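Long-range contacts in phytase (Citrobacter braakii, PDB 3ZHC), which belongs to the histidine phosphatase superfamily (branch 2), with a mixed alpha/beta part joined to a largely helical part: residues Arg72-Leu76 against Asp380-Ile384; Ser184-Leu188 against Ala231-Ser235; Glu189-Ser195 against Lys208-Ala214; Asn225-Pro229 against Gln274-Leu278; Lys262-Asp266 against Ser340-Pro345. The protein carries 2 engineered substitutions. The contacts are given in a common frame with arbitrary orientation. Where two conformers were deposited one is given. Numbering follows the deposited sequence.

Interaction 1: residues Arg72-Leu76 against Asp380-Ile384; sequences RGGEL and DMRDI
Build R72-L76 as regular helix, with L76 N bonded to R72 O at 3.0 Å. Let D380-R382 be helical, near the end of a second helix. I384 leaves helical geometry with phi/psi 51/57, and two bonds run back into the last turn, one of them I384 N to M381 O at 3.1 Å: a Schellman motif. The backbones come closest at L76 and I384, CA to CA 6.4 Å.

R72 reaches across to the C-terminal end of the other helix with its guanidinium. Its CA-CB bond points sideways, but chi1 t, chi2 near 145° and chi3 t stretch the chain until NH2 donates to R382 O at 2.5 Å and, weakly, to M381 O at 2.9 Å. A water bridges R72 NH1 (3.3 Å) and R382 O (3.0 Å). I384 (m, t) points toward the first helix and lays CD1 over one guanidinium face, 3.5 Å from R72 CZ, while its CG2 lies 3.6 Å from E75 OE2 and 4.0 Å from L76 CD2. L76 (m, t) turns its end inward, CD1 to M381 CB 4.0 Å. M381 (m, t, t) starts sideways and its end leads away.

R382 points away, its NH1 bonded to M250 O and E246 O. The contact thus joins the start of helix 71-90 to the end of helix 378-382, beside the end of helix 231-247, and L76 O also takes a bond from Q376 NE2 just before helix 378-382.

Interaction 2: residues Ser184-Leu188 against Ala231-Ser235; sequences SFRTL and AWSLS
This is a buried helix-helix contact, mainly aromatic, in the helical part of the fold, between helix 182-192 and the first turn of helix 231-247. Both segments are regular helix; their axes pass 12.1 Å apart at a signed crossing angle of 56°, and the nearest CA pair is L188-S235 at 7.6 Å. So wide a spacing is bridged by F185, which points toward the other helix with chi1 m. Its edge meets the face of W232 in a T-shaped stack, with F185 to six-membered ring centroids 5.1 Å apart, planes at 88° and F185 CZ 3.7 Å from W232 CE2. F185 CE1 also lies 4.1 Å from A231 CB and 3.3 Å from S235 OG. The S235 hydroxyl (chi1 m) is turned back on its own helix, donating to A231 O at 2.7 Å, and L188 (t, p) packs CD2 against S235 OG at 3.1 Å. W232 NE1 bonds T178 OG1. Helix 260-280 packs on F185 and L188 through L270 and L267, and helix 211-214 meets them through P212 and L211.

Interaction 3: residues Glu189-Ser195 against Lys208-Ala214; sequences ENVLNFS and KCTLPEA. With FMT (formic acid), chain P.
The F194 ring (chi1 t) is the apolar centre. L211 CG sits over its face in a CH-pi contact, 4.0 Å from the centroid and 12° off the normal, and A214 CB meets the ring edge, 3.9 Å from F194 CZ. The C209 sulfur approaches obliquely, SG 4.6 Å from the F194 centroid; its disulfide partner is C200. Beside the ring, L192 CD1 packs on L211 CD1 at 3.9 Å.

The backbones run closest at S195-C209 (CA to CA 5.8 Å) and E189-L211 (7.2 Å). Helix 182-192 ends in a Schellman motif: N193 has phi/psi 51/53, F194 N bonds E189 O at 2.9 Å and N193 N bonds N190 O weakly at 3.2 Å. F194 and S195 then turn 3-10. Across from this end, K208-T210 is extended, and T210 is the N-cap residue of helix 211-214, whose first-turn amide L211 N donates to E189 OE2 at 2.9 Å.

E189 (m, t) also makes a salt bridge, its OE1 2.7 Å from K208 NZ, and shares OE1 with R186. K208 curls back with chi1 and chi2 between wells. Beyond it, formic acid O2 accepts from K208 NZ (2.6 Å), S195 OG (2.8 Å) and S195 N (2.9 Å). At the outer edge a water accepts from C209 N at 2.9 Å and donates weakly to S195 OG at 3.4 Å, while K208 and T210 pack on Q131 and K129 of the second subunit.

Interaction 4: residues Asn225-Pro229 against Gln274-Leu278; sequences NVSLP and QFDLL
Set a short extended segment, V226 through L228, across the side of a helix so that V226 and L228 point at it while S227 between them points away. The nearest CA pair is V226-L278, 6.4 Å. L278 (m, t) is the main bump: its CD2 lies a short 3.3 Å from V226 CG1, in the given one of two V226 conformers, and 3.8 Å from S227 C, while CD1 reaches L228 N at 3.7 Å. L278 thus fills the hollow between the two inward-pointing side chains. L228 (t, p) is the answering bump, its CD2 3.8 Å from L277 CD1 and its CB 4.2 Å from L278 CD2, with Q274 alongside. The helix is regular up to a wider pi-type turn at 276-278, and L278 N bonds Q274 O at 2.9 Å. This is apolar strand-on-helix packing. It seats the hairpin of strands 220-222 and 225-227 on helix 260-280, with V162 and I166 of helix 159-169 against V226, and helix 231-247 meeting Q274.

Interaction 5: residues Lys262-Asp266 against Ser340-Pro345; sequences KEWRD and SLPGQP
Hydrogen bonding centres on R265, whose CA-CB bond points sideways from helix 260-280 (residues 262-266) but whose side chain (m, t, t, chi4 near -91°) extends into the turn opposite. R265 NH2 donates to L341 O at 2.7 Å, near the guanidinium plane. L341 O also accepts from Q344 N at 2.9 Å, the closing bond of the turn, so the arginine sits at the mouth of the turn.

Water adds three bridges. One accepts from R265 NH1 (3.2 Å) and L341 N (3.0 Å) and donates to Q344 O (2.7 Å); another accepts from R265 NH2 (3.3 Å) and G343 N (3.1 Å); the third links R265 NH1 (2.9 Å) to P345 O (2.7 Å).

The motif bridged here is a type II beta turn, L341 to Q344, with P342 at -51/131 and G343 at 67/9. It belongs to the loop between helix 325-335 and strand 353-361.

Packing closes the near side. P345 lies closest in backbone, its CA 5.3 Å from R265 CA, and its CA stands over one guanidinium face, 3.7 Å from R265 NH1. P345 CG rests on W264 CB at 3.8 Å (W264 chi1 m).

As for charge, R265 NE pairs with E261; K262 and D266, bridged weakly at 3.2 Å between NZ and OD2, also pair with E120 and K117 of the second subunit.

Overall arrangement
From the N terminus, helix 71-90 opens the longest loop, which interaction 1 closes at helix 378-382; the other four nest inside it. Helix 182-192 comes next and serves two contacts: interaction 3 closes a short loop at 208-214, nested within the loop that interaction 2 closes at helix 231-247, and the two touch through L211 and A231. The strand at 225-227 opens interaction 4, which closes at helix 260-280 and so crosses interaction 2. The same helix opens interaction 5 earlier along its length, crossing interaction 4 and running on to 340-345, where Q344 meets M381 of interaction 1. D266 links interaction 5 to T187 of interaction 2.

Interaction 1: residues Arg72-Leu76 against Asp380-Ile384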
# COMPACT_ATOMS: atom_id res chain seq x y z
N ARG B 72 -18.58 24.77 -2.37
CA ARG B 72 -18.63 23.45 -1.78
C ARG B 72 -17.28 23.05 -1.11
O ARG B 72 -17.28 22.41 -0.06
CB ARG B 72 -19.03 22.44 -2.81
CG ARG B 72 -18.95 21.05 -2.33
CD ARG B 72 -19.97 20.25 -2.89
NE ARG B 72 -19.75 18.83 -2.61
CZ ARG B 72 -20.69 17.89 -2.70
NH1 ARG B 72 -21.95 18.20 -3.05
NH2 ARG B 72 -20.37 16.63 -2.42
N GLY B 73 -16.17 23.43 -1.75
CA GLY B 73 -14.83 23.23 -1.18
C GLY B 73 -14.69 23.96 0.14
O GLY B 73 -14.18 23.41 1.11
N GLY B 74 -15.17 25.21 0.16
CA GLY B 74 -15.23 26.01 1.38
C GLY B 74 -16.06 25.34 2.46
O GLY B 74 -15.62 25.22 3.58
N GLU B 75 -17.27 24.89 2.09
CA GLU B 75 -18.20 24.20 3.03
C GLU B 75 -17.57 22.96 3.68
O GLU B 75 -17.74 22.72 4.88
CB GLU B 75 -19.51 23.83 2.31
CG GLU B 75 -20.65 23.38 3.24
CD GLU B 75 -21.97 23.04 2.48
OE1 GLU B 75 -22.17 23.52 1.32
OE2 GLU B 75 -22.80 22.29 3.07
N LEU B 76 -16.83 22.18 2.89
CA LEU B 76 -16.11 20.99 3.40
C LEU B 76 -14.97 21.38 4.38
O LEU B 76 -14.75 20.68 5.37
CB LEU B 76 -15.57 20.13 2.25
CG LEU B 76 -16.65 19.39 1.46
CD1 LEU B 76 -16.11 18.86 0.16
CD2 LEU B 76 -17.29 18.25 2.33
N ASP B 380 -17.19 11.11 2.52
CA ASP B 380 -17.58 12.26 3.38
C ASP B 380 -17.52 13.62 2.64
O ASP B 380 -18.18 14.57 3.05
CB ASP B 380 -16.75 12.31 4.69
CG ASP B 380 -17.18 11.22 5.74
OD1 ASP B 380 -18.04 10.35 5.44
OD2 ASP B 380 -16.64 11.26 6.87
N MET B 381 -16.71 13.71 1.58
CA MET B 381 -16.68 14.89 0.72
C MET B 381 -17.92 14.86 -0.15
O MET B 381 -18.68 15.82 -0.18
CB MET B 381 -15.43 14.92 -0.15
CG MET B 381 -14.15 15.14 0.66
SD MET B 381 -12.67 15.01 -0.31
CE MET B 381 -11.42 15.41 0.94
N ARG B 382 -18.09 13.74 -0.85
CA ARG B 382 -19.24 13.47 -1.74
C ARG B 382 -20.58 13.77 -1.08
O ARG B 382 -21.41 14.43 -1.67
CB ARG B 382 -19.22 11.99 -2.19
CG ARG B 382 -20.28 11.56 -3.24
CD ARG B 382 -20.09 12.29 -4.50
NE ARG B 382 -20.86 11.74 -5.63
CZ ARG B 382 -20.74 12.15 -6.90
NH1 ARG B 382 -19.86 13.12 -7.23
NH2 ARG B 382 -21.48 11.61 -7.86
N ASP B 383 -20.76 13.29 0.15
CA ASP B 383 -22.00 13.49 0.92
C ASP B 383 -22.06 14.78 1.74
O ASP B 383 -23.12 15.13 2.25
CB ASP B 383 -22.20 12.32 1.90
CG ASP B 383 -22.28 10.97 1.22
OD1 ASP B 383 -22.72 10.87 0.06
OD2 ASP B 383 -21.90 9.98 1.87
N ILE B 384 -20.91 15.48 1.88
CA ILE B 384 -20.75 16.66 2.78
C ILE B 384 -21.24 16.23 4.18
O ILE B 384 -22.15 16.85 4.76
CB ILE B 384 -21.44 17.95 2.27
CG1 ILE B 384 -21.07 18.25 0.83
CG2 ILE B 384 -21.06 19.15 3.17
CD1 ILE B 384 -21.75 19.50 0.27
O HOH W 1 -24.04 15.86 -2.20

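Interaction 2: residues Ser184-Leu188 against Ala231-Ser235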
# COMPACT_ATOMS: atom_id res chain seq x y z
N SER B 184 -1.99 0.46 -13.53
CA SER B 184 -2.63 1.75 -13.19
C SER B 184 -2.90 2.57 -14.45
O SER B 184 -3.98 3.15 -14.59
CB SER B 184 -1.77 2.57 -12.21
OG SER B 184 -1.87 2.05 -10.91
N PHE B 185 -1.91 2.61 -15.35
CA PHE B 185 -2.08 3.28 -16.64
C PHE B 185 -3.17 2.61 -17.49
O PHE B 185 -3.89 3.30 -18.19
CB PHE B 185 -0.76 3.34 -17.43
CG PHE B 185 0.17 4.42 -16.97
CD1 PHE B 185 -0.09 5.77 -17.28
CD2 PHE B 185 1.33 4.11 -16.22
CE1 PHE B 185 0.78 6.78 -16.86
CE2 PHE B 185 2.20 5.13 -15.80
CZ PHE B 185 1.93 6.47 -16.12
N ARG B 186 -3.28 1.27 -17.42
CA ARG B 186 -4.37 0.55 -18.11
C ARG B 186 -5.74 1.00 -17.58
O ARG B 186 -6.68 1.16 -18.37
CB ARG B 186 -4.26 -1.00 -17.95
CG ARG B 186 -2.98 -1.67 -18.52
CD ARG B 186 -2.76 -1.40 -20.02
NE ARG B 186 -2.10 -0.12 -20.22
CZ ARG B 186 -0.77 0.10 -20.11
NH1 ARG B 186 0.08 -0.89 -19.80
NH2 ARG B 186 -0.29 1.32 -20.32
N THR B 187 -5.84 1.20 -16.27
CA THR B 187 -7.10 1.65 -15.65
C THR B 187 -7.45 3.07 -16.10
O THR B 187 -8.60 3.34 -16.49
CB THR B 187 -7.07 1.55 -14.10
OG1 THR B 187 -6.74 0.21 -13.72
CG2 THR B 187 -8.43 1.93 -13.48
N LEU B 188 -6.47 3.97 -16.07
CA LEU B 188 -6.68 5.35 -16.55
C LEU B 188 -7.13 5.35 -18.03
O LEU B 188 -8.08 6.03 -18.39
CB LEU B 188 -5.42 6.23 -16.37
CG LEU B 188 -5.49 7.67 -16.90
CD1 LEU B 188 -6.69 8.42 -16.28
CD2 LEU B 188 -4.21 8.40 -16.63
N ALA B 231 3.21 11.26 -20.15
CA ALA B 231 2.07 10.51 -19.59
C ALA B 231 2.03 10.61 -18.05
O ALA B 231 0.95 10.61 -17.48
CB ALA B 231 2.11 9.08 -20.02
N TRP B 232 3.19 10.71 -17.41
CA TRP B 232 3.26 10.89 -15.93
C TRP B 232 2.60 12.19 -15.40
O TRP B 232 1.69 12.12 -14.56
CB TRP B 232 4.72 10.73 -15.41
CG TRP B 232 5.03 9.32 -15.17
CD1 TRP B 232 5.77 8.49 -15.94
CD2 TRP B 232 4.56 8.55 -14.07
NE1 TRP B 232 5.81 7.23 -15.38
CE2 TRP B 232 5.07 7.24 -14.23
CE3 TRP B 232 3.77 8.83 -12.96
CZ2 TRP B 232 4.81 6.22 -13.31
CZ3 TRP B 232 3.51 7.81 -12.04
CH2 TRP B 232 4.03 6.52 -12.23
N SER B 233 3.02 13.36 -15.89
CA SER B 233 2.38 14.65 -15.48
C SER B 233 0.90 14.70 -15.84
O SER B 233 0.08 15.09 -15.01
CB SER B 233 3.11 15.85 -16.08
OG SER B 233 2.38 17.06 -15.85
N LEU B 234 0.56 14.30 -17.07
CA LEU B 234 -0.83 14.29 -17.53
C LEU B 234 -1.70 13.43 -16.61
O LEU B 234 -2.72 13.90 -16.10
CB LEU B 234 -0.93 13.78 -18.99
CG LEU B 234 -2.35 13.73 -19.64
CD1 LEU B 234 -2.98 15.10 -19.66
CD2 LEU B 234 -2.30 13.11 -21.07
N SER B 235 -1.28 12.19 -16.39
CA SER B 235 -2.01 11.24 -15.52
C SER B 235 -2.21 11.75 -14.10
O SER B 235 -3.26 11.54 -13.51
CB SER B 235 -1.30 9.91 -15.48
OG SER B 235 -1.29 9.35 -16.80

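Interaction 3: residues Glu189-Ser195 against Lys208-Ala214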
# COMPACT_ATOMS: atom_id res chain seq x y z
N GLU B 189 -6.43 4.57 -18.85
CA GLU B 189 -6.78 4.39 -20.29
C GLU B 189 -8.21 3.88 -20.50
O GLU B 189 -8.90 4.36 -21.38
CB GLU B 189 -5.78 3.46 -20.94
CG GLU B 189 -4.39 4.11 -21.15
CD GLU B 189 -3.27 3.11 -21.31
OE1 GLU B 189 -3.55 1.90 -21.53
OE2 GLU B 189 -2.09 3.51 -21.22
N ASN B 190 -8.63 2.90 -19.67
CA ASN B 190 -10.00 2.37 -19.72
C ASN B 190 -11.02 3.44 -19.33
O ASN B 190 -12.08 3.55 -19.96
CB ASN B 190 -10.16 1.14 -18.81
CG ASN B 190 -11.54 0.51 -18.91
OD1 ASN B 190 -11.92 -0.01 -19.95
ND2 ASN B 190 -12.30 0.56 -17.81
N VAL B 191 -10.70 4.22 -18.29
CA VAL B 191 -11.60 5.31 -17.81
C VAL B 191 -11.76 6.42 -18.89
O VAL B 191 -12.86 6.93 -19.10
CB VAL B 191 -11.12 5.86 -16.45
CG1 VAL B 191 -11.89 7.08 -16.02
CG2 VAL B 191 -11.24 4.74 -15.36
N LEU B 192 -10.67 6.77 -19.55
CA LEU B 192 -10.68 7.74 -20.63
C LEU B 192 -11.22 7.19 -21.96
O LEU B 192 -11.51 7.97 -22.86
CB LEU B 192 -9.24 8.23 -20.90
CG LEU B 192 -8.48 9.04 -19.87
CD1 LEU B 192 -7.02 9.10 -20.27
CD2 LEU B 192 -9.06 10.42 -19.74
N ASN B 193 -11.34 5.85 -22.08
CA ASN B 193 -11.58 5.16 -23.37
C ASN B 193 -10.54 5.67 -24.36
O ASN B 193 -10.86 6.13 -25.45
CB ASN B 193 -13.03 5.31 -23.87
CG ASN B 193 -13.42 4.26 -24.95
OD1 ASN B 193 -12.79 3.17 -25.04
ND2 ASN B 193 -14.45 4.58 -25.77
N PHE B 194 -9.27 5.58 -23.93
CA PHE B 194 -8.10 6.14 -24.62
C PHE B 194 -7.91 5.60 -26.03
O PHE B 194 -7.58 6.37 -26.93
CB PHE B 194 -6.82 5.91 -23.77
CG PHE B 194 -5.55 6.44 -24.38
CD1 PHE B 194 -5.37 7.82 -24.58
CD2 PHE B 194 -4.51 5.57 -24.76
CE1 PHE B 194 -4.19 8.33 -25.15
CE2 PHE B 194 -3.32 6.06 -25.32
CZ PHE B 194 -3.15 7.45 -25.52
N SER B 195 -8.13 4.29 -26.21
CA SER B 195 -8.01 3.61 -27.52
C SER B 195 -8.86 4.25 -28.63
O SER B 195 -8.49 4.20 -29.80
CB SER B 195 -8.40 2.12 -27.40
OG SER B 195 -7.51 1.42 -26.56
N LYS B 208 -1.94 -2.87 -27.18
CA LYS B 208 -2.75 -1.65 -27.00
C LYS B 208 -2.05 -0.37 -27.38
O LYS B 208 -0.82 -0.28 -27.34
CB LYS B 208 -3.15 -1.50 -25.51
CG LYS B 208 -4.55 -1.92 -25.17
CD LYS B 208 -5.43 -0.72 -24.85
CE LYS B 208 -5.12 -0.21 -23.44
NZ LYS B 208 -5.51 1.18 -23.30
N CYS B 209 -2.86 0.63 -27.74
CA CYS B 209 -2.40 2.00 -27.79
C CYS B 209 -2.32 2.41 -26.30
O CYS B 209 -3.31 2.26 -25.58
CB CYS B 209 -3.37 2.89 -28.56
SG CYS B 209 -2.87 4.61 -28.65
N THR B 210 -1.17 2.90 -25.84
CA THR B 210 -0.99 3.27 -24.41
C THR B 210 -0.51 4.72 -24.23
O THR B 210 0.10 5.31 -25.12
CB THR B 210 -0.01 2.31 -23.68
OG1 THR B 210 1.29 2.42 -24.24
CG2 THR B 210 -0.50 0.86 -23.77
N LEU B 211 -0.80 5.28 -23.05
CA LEU B 211 -0.43 6.67 -22.72
C LEU B 211 1.08 6.89 -22.61
O LEU B 211 1.58 7.87 -23.16
CB LEU B 211 -1.13 7.18 -21.42
CG LEU B 211 -2.43 7.95 -21.63
CD1 LEU B 211 -3.22 8.10 -20.33
CD2 LEU B 211 -2.12 9.30 -22.24
N PRO B 212 1.80 5.98 -21.90
CA PRO B 212 3.25 6.16 -21.81
C PRO B 212 3.98 6.08 -23.17
O PRO B 212 4.92 6.80 -23.38
CB PRO B 212 3.68 5.02 -20.86
CG PRO B 212 2.46 4.63 -20.15
CD PRO B 212 1.36 4.81 -21.12
N GLU B 213 3.51 5.21 -24.07
CA GLU B 213 4.09 5.07 -25.41
C GLU B 213 3.73 6.29 -26.28
O GLU B 213 4.56 6.77 -27.03
CB GLU B 213 3.64 3.74 -26.08
CG GLU B 213 4.50 3.27 -27.31
CD GLU B 213 5.91 2.67 -26.93
OE1 GLU B 213 6.18 2.39 -25.73
OE2 GLU B 213 6.74 2.48 -27.87
N ALA B 214 2.49 6.78 -26.16
CA ALA B 214 2.03 7.98 -26.88
C ALA B 214 2.69 9.26 -26.36
O ALA B 214 3.01 10.14 -27.14
CB ALA B 214 0.51 8.12 -26.79
C FMT P . -8.77 2.17 -23.58
O1 FMT P . -8.89 1.25 -22.81
O2 FMT P . -7.66 2.47 -24.02
O HOH W 2 -5.44 0.19 -28.97

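Interaction 4: residues Asn225-Pro229 against Gln274-Leu278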
# COMPACT_ATOMS: atom_id res chain seq x y z
N ASN B 225 12.86 24.81 -10.51
CA ASN B 225 11.73 23.92 -10.76
C ASN B 225 12.10 22.54 -11.22
O ASN B 225 13.14 22.35 -11.86
CB ASN B 225 10.81 24.58 -11.83
CG ASN B 225 9.43 23.98 -11.90
OD1 ASN B 225 8.97 23.26 -10.98
ND2 ASN B 225 8.73 24.27 -12.99
N VAL B 226 11.24 21.58 -10.87
CA VAL B 226 11.38 20.19 -11.27
C VAL B 226 10.04 19.71 -11.85
O VAL B 226 8.97 20.05 -11.32
CB VAL B 226 11.81 19.31 -10.07
CG1 VAL B 226 11.78 17.86 -10.42
CG2 VAL B 226 13.22 19.71 -9.59
N SER B 227 10.10 18.93 -12.92
CA SER B 227 8.89 18.38 -13.55
C SER B 227 9.18 17.10 -14.28
O SER B 227 10.32 16.83 -14.65
CB SER B 227 8.28 19.40 -14.52
OG SER B 227 9.08 19.59 -15.63
N LEU B 228 8.13 16.30 -14.47
CA LEU B 228 8.19 15.04 -15.22
C LEU B 228 7.07 15.06 -16.28
O LEU B 228 6.01 14.40 -16.10
CB LEU B 228 8.08 13.86 -14.26
CG LEU B 228 8.16 12.45 -14.84
CD1 LEU B 228 9.42 12.24 -15.70
CD2 LEU B 228 8.10 11.44 -13.70
N PRO B 229 7.28 15.82 -17.38
CA PRO B 229 6.25 15.93 -18.41
C PRO B 229 6.13 14.68 -19.26
O PRO B 229 7.12 14.00 -19.47
CB PRO B 229 6.73 17.10 -19.27
CG PRO B 229 7.91 17.67 -18.56
CD PRO B 229 8.47 16.61 -17.76
N GLN B 274 3.66 10.60 -8.70
CA GLN B 274 4.32 11.76 -9.34
C GLN B 274 4.69 12.79 -8.26
O GLN B 274 5.79 13.37 -8.31
CB GLN B 274 3.49 12.38 -10.46
CG GLN B 274 4.40 12.86 -11.60
CD GLN B 274 4.04 14.21 -12.09
OE1 GLN B 274 4.62 14.71 -13.05
NE2 GLN B 274 3.08 14.83 -11.42
N PHE B 275 3.80 13.01 -7.29
CA PHE B 275 4.09 13.89 -6.13
C PHE B 275 5.24 13.33 -5.26
O PHE B 275 6.02 14.09 -4.69
CB PHE B 275 2.81 14.14 -5.28
CG PHE B 275 2.02 15.33 -5.72
CD1 PHE B 275 1.46 15.38 -6.98
CD2 PHE B 275 1.85 16.42 -4.88
CE1 PHE B 275 0.71 16.52 -7.41
CE2 PHE B 275 1.14 17.52 -5.28
CZ PHE B 275 0.56 17.57 -6.56
N ASP B 276 5.33 12.00 -5.17
CA ASP B 276 6.41 11.35 -4.47
C ASP B 276 7.77 11.73 -5.11
O ASP B 276 8.69 12.19 -4.42
CB ASP B 276 6.20 9.84 -4.47
CG ASP B 276 7.15 9.11 -3.52
OD1 ASP B 276 7.80 9.75 -2.65
OD2 ASP B 276 7.24 7.88 -3.65
N LEU B 277 7.87 11.54 -6.43
CA LEU B 277 9.07 11.89 -7.18
C LEU B 277 9.38 13.40 -7.15
O LEU B 277 10.49 13.80 -6.80
CB LEU B 277 8.96 11.43 -8.65
CG LEU B 277 8.96 9.94 -8.93
CD1 LEU B 277 8.87 9.71 -10.42
CD2 LEU B 277 10.22 9.24 -8.33
N LEU B 278 8.41 14.22 -7.51
CA LEU B 278 8.66 15.68 -7.68
C LEU B 278 8.64 16.52 -6.40
O LEU B 278 9.25 17.59 -6.39
CB LEU B 278 7.69 16.29 -8.72
CG LEU B 278 7.77 15.73 -10.16
CD1 LEU B 278 6.76 16.48 -11.06
CD2 LEU B 278 9.20 15.79 -10.76

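Interaction 5: residues Lys262-Asp266 against Ser340-Pro345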
# COMPACT_ATOMS: atom_id res chain seq x y z
N LYS B 262 -10.76 0.08 -5.51
CA LYS B 262 -9.61 -0.49 -6.21
C LYS B 262 -9.22 0.36 -7.41
O LYS B 262 -8.06 0.72 -7.56
CB LYS B 262 -9.87 -1.92 -6.69
CG LYS B 262 -8.59 -2.72 -6.84
CD LYS B 262 -8.49 -3.49 -8.12
CE LYS B 262 -8.09 -2.61 -9.30
NZ LYS B 262 -7.53 -3.45 -10.42
N GLU B 263 -10.21 0.67 -8.26
CA GLU B 263 -9.95 1.51 -9.45
C GLU B 263 -9.60 2.97 -9.04
O GLU B 263 -8.80 3.61 -9.70
CB GLU B 263 -11.10 1.45 -10.45
CG GLU B 263 -11.17 0.08 -11.22
CD GLU B 263 -12.26 0.05 -12.31
OE1 GLU B 263 -13.06 1.03 -12.40
OE2 GLU B 263 -12.32 -0.97 -13.09
N TRP B 264 -10.20 3.46 -7.95
CA TRP B 264 -9.86 4.80 -7.42
C TRP B 264 -8.40 4.90 -7.04
O TRP B 264 -7.75 5.90 -7.35
CB TRP B 264 -10.73 5.18 -6.19
CG TRP B 264 -11.95 5.85 -6.55
CD1 TRP B 264 -13.22 5.36 -6.44
CD2 TRP B 264 -12.07 7.16 -7.09
NE1 TRP B 264 -14.12 6.29 -6.88
CE2 TRP B 264 -13.45 7.41 -7.28
CE3 TRP B 264 -11.13 8.17 -7.44
CZ2 TRP B 264 -13.93 8.63 -7.82
CZ3 TRP B 264 -11.62 9.39 -7.97
CH2 TRP B 264 -13.01 9.60 -8.15
N ARG B 265 -7.88 3.86 -6.36
CA ARG B 265 -6.48 3.85 -5.93
C ARG B 265 -5.53 3.53 -7.07
O ARG B 265 -4.41 4.02 -7.05
CB ARG B 265 -6.28 2.93 -4.71
CG ARG B 265 -6.96 3.53 -3.44
CD ARG B 265 -6.43 2.92 -2.17
NE ARG B 265 -6.98 3.55 -0.97
CZ ARG B 265 -6.45 4.60 -0.31
NH1 ARG B 265 -5.31 5.21 -0.71
NH2 ARG B 265 -7.08 5.05 0.77
N ASP B 266 -5.95 2.71 -8.06
CA ASP B 266 -5.17 2.54 -9.32
C ASP B 266 -4.92 3.88 -9.95
O ASP B 266 -3.80 4.19 -10.35
CB ASP B 266 -5.92 1.71 -10.39
CG ASP B 266 -5.85 0.22 -10.17
OD1 ASP B 266 -5.22 -0.25 -9.18
OD2 ASP B 266 -6.44 -0.51 -11.02
N SER B 340 -0.96 6.37 4.39
CA SER B 340 -2.08 6.08 3.49
C SER B 340 -3.31 6.47 4.30
O SER B 340 -3.35 6.24 5.52
CB SER B 340 -2.13 4.61 3.10
OG SER B 340 -3.15 4.35 2.15
N LEU B 341 -4.31 7.07 3.63
CA LEU B 341 -5.52 7.59 4.29
C LEU B 341 -6.72 6.72 4.02
O LEU B 341 -7.20 6.69 2.90
CB LEU B 341 -5.79 9.02 3.81
CG LEU B 341 -4.64 10.02 3.92
CD1 LEU B 341 -5.04 11.36 3.35
CD2 LEU B 341 -4.15 10.16 5.39
N PRO B 342 -7.24 5.97 5.05
CA PRO B 342 -8.44 5.12 4.83
C PRO B 342 -9.60 5.86 4.18
O PRO B 342 -9.96 6.95 4.61
CB PRO B 342 -8.81 4.66 6.24
CG PRO B 342 -7.48 4.57 6.95
CD PRO B 342 -6.67 5.76 6.42
N GLY B 343 -10.16 5.26 3.13
CA GLY B 343 -11.26 5.88 2.39
C GLY B 343 -10.94 7.16 1.60
O GLY B 343 -11.85 7.80 1.12
N GLN B 344 -9.64 7.52 1.47
CA GLN B 344 -9.22 8.74 0.73
C GLN B 344 -8.03 8.42 -0.20
O GLN B 344 -6.88 8.41 0.24
CB GLN B 344 -8.90 9.88 1.70
CG GLN B 344 -8.43 11.19 1.02
CD GLN B 344 -9.34 11.65 -0.12
OE1 GLN B 344 -8.98 11.52 -1.30
NE2 GLN B 344 -10.50 12.18 0.23
N PRO B 345 -8.31 8.15 -1.49
CA PRO B 345 -7.23 7.78 -2.46
C PRO B 345 -6.09 8.80 -2.68
O PRO B 345 -4.97 8.39 -3.03
CB PRO B 345 -8.01 7.58 -3.75
CG PRO B 345 -9.40 7.24 -3.31
CD PRO B 345 -9.64 8.07 -2.12
O HOH W 3 -4.34 7.82 0.77
O HOH W 4 -8.60 2.70 2.49
O HOH W 5 -4.29 5.79 -3.39